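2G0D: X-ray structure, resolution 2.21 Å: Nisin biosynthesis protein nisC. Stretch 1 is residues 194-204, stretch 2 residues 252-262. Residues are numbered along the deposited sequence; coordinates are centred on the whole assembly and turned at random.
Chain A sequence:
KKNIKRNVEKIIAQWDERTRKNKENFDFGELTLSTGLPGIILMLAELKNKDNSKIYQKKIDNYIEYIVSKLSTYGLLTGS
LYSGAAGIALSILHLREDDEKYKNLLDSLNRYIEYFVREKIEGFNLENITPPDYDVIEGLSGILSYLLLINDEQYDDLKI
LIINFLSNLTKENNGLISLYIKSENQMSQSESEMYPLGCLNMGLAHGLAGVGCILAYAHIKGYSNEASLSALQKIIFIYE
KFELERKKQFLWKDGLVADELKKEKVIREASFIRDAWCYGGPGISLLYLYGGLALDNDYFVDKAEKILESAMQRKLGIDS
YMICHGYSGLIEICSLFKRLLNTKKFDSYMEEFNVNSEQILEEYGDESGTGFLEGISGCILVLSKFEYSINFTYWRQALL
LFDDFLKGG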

# COMPACT_ATOMS: atom_id res chain seq x y z
N MET A 194 0.31 -15.90 18.34
CA MET A 194 -1.00 -16.05 17.69
C MET A 194 -0.96 -17.22 16.70
O MET A 194 -1.97 -17.90 16.50
CB MET A 194 -1.45 -14.76 16.99
CG MET A 194 -2.84 -14.84 16.34
SD MET A 194 -3.36 -13.28 15.57
CE MET A 194 -4.89 -13.77 14.74
N TYR A 195 0.21 -17.45 16.10
CA TYR A 195 0.36 -18.46 15.06
C TYR A 195 1.46 -19.50 15.39
O TYR A 195 2.46 -19.58 14.68
CB TYR A 195 0.61 -17.81 13.68
CG TYR A 195 -0.52 -16.90 13.21
CD1 TYR A 195 -1.77 -17.43 12.90
CD2 TYR A 195 -0.33 -15.52 13.08
CE1 TYR A 195 -2.81 -16.62 12.47
CE2 TYR A 195 -1.38 -14.68 12.64
CZ TYR A 195 -2.62 -15.26 12.35
OH TYR A 195 -3.68 -14.50 11.93
N PRO A 196 1.25 -20.31 16.44
CA PRO A 196 2.30 -21.26 16.89
C PRO A 196 2.59 -22.39 15.89
O PRO A 196 3.62 -23.06 16.01
CB PRO A 196 1.74 -21.81 18.20
CG PRO A 196 0.27 -21.67 18.08
CD PRO A 196 0.03 -20.43 17.26
N LEU A 197 1.69 -22.59 14.93
CA LEU A 197 1.91 -23.52 13.82
C LEU A 197 2.02 -22.77 12.50
O LEU A 197 1.90 -23.35 11.42
CB LEU A 197 0.79 -24.57 13.77
CG LEU A 197 0.63 -25.53 14.96
CD1 LEU A 197 -0.56 -26.45 14.74
CD2 LEU A 197 1.88 -26.36 15.22
N GLY A 198 2.26 -21.46 12.59
CA GLY A 198 2.39 -20.61 11.41
C GLY A 198 1.06 -20.25 10.77
O GLY A 198 -0.01 -20.58 11.31
N CYS A 199 1.12 -19.55 9.64
CA CYS A 199 -0.05 -19.26 8.82
C CYS A 199 0.31 -18.75 7.43
O CYS A 199 1.45 -18.31 7.18
CB CYS A 199 -0.98 -18.26 9.52
SG CYS A 199 -0.40 -16.55 9.49
N LEU A 200 -0.66 -18.83 6.53
CA LEU A 200 -0.70 -18.04 5.31
C LEU A 200 -1.35 -16.68 5.63
O LEU A 200 -2.54 -16.63 5.98
CB LEU A 200 -1.53 -18.76 4.25
CG LEU A 200 -1.68 -18.14 2.86
CD1 LEU A 200 -0.30 -18.02 2.16
CD2 LEU A 200 -2.67 -18.96 2.01
N ASN A 201 -0.56 -15.61 5.50
CA ASN A 201 -1.05 -14.24 5.75
C ASN A 201 -2.02 -13.81 4.64
O ASN A 201 -1.75 -14.00 3.45
CB ASN A 201 0.12 -13.26 5.92
CG ASN A 201 -0.33 -11.88 6.37
OD1 ASN A 201 -1.10 -11.21 5.67
ND2 ASN A 201 0.15 -11.45 7.53
N MET A 202 -3.16 -13.26 5.06
CA MET A 202 -4.30 -13.00 4.16
C MET A 202 -4.67 -11.52 4.08
O MET A 202 -5.74 -11.14 3.58
CB MET A 202 -5.49 -13.86 4.61
CG MET A 202 -5.30 -15.40 4.40
SD MET A 202 -5.44 -15.85 2.65
CE MET A 202 -3.75 -15.93 2.27
N GLY A 203 -3.77 -10.68 4.58
CA GLY A 203 -3.94 -9.23 4.53
C GLY A 203 -3.41 -8.66 3.23
O GLY A 203 -2.63 -9.31 2.53
N LEU A 204 -3.84 -7.46 2.90
CA LEU A 204 -3.33 -6.76 1.72
C LEU A 204 -1.88 -6.35 1.91
O LEU A 204 -1.03 -6.56 1.03
CB LEU A 204 -4.18 -5.51 1.43
CG LEU A 204 -3.76 -4.68 0.21
CD1 LEU A 204 -4.21 -5.41 -1.03
CD2 LEU A 204 -4.36 -3.30 0.22
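Stretch 2 252-262: WKDGLVADELK

Three backbone hydrogen bonds fix stretch 2 against stretch 1. Leu200 and Leu256 form a reciprocal pair: Leu200 N donates to Leu256 O at 2.7 Å with an N-H...O angle of 165°, and Leu256 N donates to Leu200 O at 2.9 Å and 159°. Such an exchange between two residues defines an antiparallel hydrogen-bonded pair, and the CA register agrees, since Cys199, Leu200, Asn201 and Met202 lie nearest Val257, Leu256, Gly255 and Asp254 in turn. The third bond, Met202 N to Asp254 O (2.7 Å, 148°), extends the ladder past the non-hydrogen-bonded pair Asn201 and Gly255. CA-H...O contacts to the carbonyls of the Leu200 and Leu256 pair add to this: Gly255 CA lies 3.2 Å from Leu200 O, and Cys199 CA 3.2 Å from Leu256 O.

Stretch 2 is extended at Gly255 and Leu256 (phi/psi -147/149° and -119/131°), then enters a helix at Ala258, with Val257 in the N-cap position. Val257 N donates to Glu260 OE1 (3.1 Å, 172°), tying the backbone before the helix to a side chain in its first turn.

Near Gly255, a water lies 2.6 Å from Tyr195 OH and accepts a weak hydrogen bond from Gly255 N at 3.3 Å. Tyr195 OH itself is 3.4 Å from Gly255 N, but the angle is too poor for a direct bond. The absence of a side chain at Gly255 matters here: an ideal CB would fall 2.8 Å from both Tyr195 OH and Cys199 SG.

Apolar packing completes the contact. Leu200 and Leu256 share one face of the sheet, CB to CB 4.5 Å; Leu200 CD2 also reaches Leu261 CD2 of the helix at 4.0 Å, while Met202 CG rests 3.9 Å from Leu256 CG. Val257 CG2 approaches the Tyr195 ring at its edge, 4.3 Å from Tyr195 CD1, and Val257 CG1 lies 4.2 Å from Leu197 CB. The contact buries 557 Å² between the two stretches, both sides summed.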

# COMPACT_ATOMS: atom_id res chain seq x y z
N TRP A 252 -12.88 -12.40 6.23
CA TRP A 252 -11.76 -13.32 6.14
C TRP A 252 -10.92 -13.14 7.38
O TRP A 252 -10.71 -12.00 7.85
CB TRP A 252 -10.90 -12.99 4.90
CG TRP A 252 -11.47 -13.44 3.58
CD1 TRP A 252 -11.18 -14.60 2.93
CD2 TRP A 252 -12.38 -12.72 2.72
NE1 TRP A 252 -11.86 -14.66 1.73
CE2 TRP A 252 -12.60 -13.52 1.57
CE3 TRP A 252 -13.01 -11.46 2.80
CZ2 TRP A 252 -13.44 -13.13 0.53
CZ3 TRP A 252 -13.85 -11.07 1.76
CH2 TRP A 252 -14.07 -11.91 0.64
N LYS A 253 -10.42 -14.25 7.91
CA LYS A 253 -9.41 -14.20 8.97
C LYS A 253 -8.11 -13.63 8.41
O LYS A 253 -7.86 -13.69 7.20
CB LYS A 253 -9.14 -15.60 9.52
CG LYS A 253 -10.36 -16.30 10.10
CD LYS A 253 -10.10 -17.79 10.25
CE LYS A 253 -9.03 -18.10 11.27
NZ LYS A 253 -8.58 -19.52 11.10
N ASP A 254 -7.28 -13.08 9.30
CA ASP A 254 -6.00 -12.47 8.93
C ASP A 254 -5.03 -13.52 8.41
O ASP A 254 -4.14 -13.22 7.61
CB ASP A 254 -5.35 -11.81 10.15
CG ASP A 254 -5.95 -10.46 10.51
OD1 ASP A 254 -6.97 -10.03 9.91
OD2 ASP A 254 -5.39 -9.83 11.44
N GLY A 255 -5.18 -14.75 8.89
CA GLY A 255 -4.25 -15.83 8.57
C GLY A 255 -4.96 -17.18 8.51
O GLY A 255 -5.95 -17.39 9.22
N LEU A 256 -4.45 -18.07 7.65
CA LEU A 256 -4.96 -19.44 7.51
C LEU A 256 -3.86 -20.43 7.86
O LEU A 256 -2.74 -20.30 7.37
CB LEU A 256 -5.47 -19.73 6.09
CG LEU A 256 -6.63 -18.88 5.56
CD1 LEU A 256 -6.90 -19.21 4.12
CD2 LEU A 256 -7.91 -19.01 6.39
N VAL A 257 -4.18 -21.39 8.71
CA VAL A 257 -3.18 -22.31 9.27
C VAL A 257 -3.14 -23.60 8.45
O VAL A 257 -4.13 -23.96 7.80
CB VAL A 257 -3.46 -22.56 10.77
CG1 VAL A 257 -2.56 -23.63 11.34
CG2 VAL A 257 -3.31 -21.25 11.58
N ALA A 258 -1.98 -24.27 8.47
CA ALA A 258 -1.68 -25.42 7.62
C ALA A 258 -2.83 -26.41 7.50
O ALA A 258 -3.19 -26.81 6.39
CB ALA A 258 -0.41 -26.13 8.10
N ASP A 259 -3.40 -26.80 8.65
CA ASP A 259 -4.49 -27.78 8.68
C ASP A 259 -5.76 -27.30 7.98
O ASP A 259 -6.39 -28.06 7.23
CB ASP A 259 -4.78 -28.26 10.12
CG ASP A 259 -5.12 -27.12 11.08
OD1 ASP A 259 -4.85 -25.94 10.77
OD2 ASP A 259 -5.66 -27.41 12.18
N GLU A 260 -6.13 -26.03 8.21
CA GLU A 260 -7.26 -25.41 7.55
C GLU A 260 -7.08 -25.42 6.03
O GLU A 260 -8.03 -25.71 5.29
CB GLU A 260 -7.46 -23.97 8.04
CG GLU A 260 -7.69 -23.87 9.54
CD GLU A 260 -7.98 -22.46 9.99
OE1 GLU A 260 -7.11 -21.59 9.78
OE2 GLU A 260 -9.07 -22.22 10.56
N LEU A 261 -5.86 -25.11 5.58
CA LEU A 261 -5.50 -25.16 4.17
C LEU A 261 -5.61 -26.59 3.63
O LEU A 261 -6.16 -26.81 2.54
CB LEU A 261 -4.09 -24.60 3.95
CG LEU A 261 -3.89 -23.10 4.23
CD1 LEU A 261 -2.42 -22.72 4.35
CD2 LEU A 261 -4.54 -22.30 3.13
N LYS A 262 -5.11 -27.56 4.39
CA LYS A 262 -5.19 -28.98 4.01
C LYS A 262 -6.65 -29.44 3.94
O LYS A 262 -7.04 -30.12 3.00
CB LYS A 262 -4.41 -29.87 4.98
CG LYS A 262 -2.89 -29.72 4.88
CD LYS A 262 -2.14 -30.77 5.74
CE LYS A 262 -2.18 -32.16 5.11
NZ LYS A 262 -1.36 -33.16 5.85
O HOH W 1 -6.29 -14.95 11.98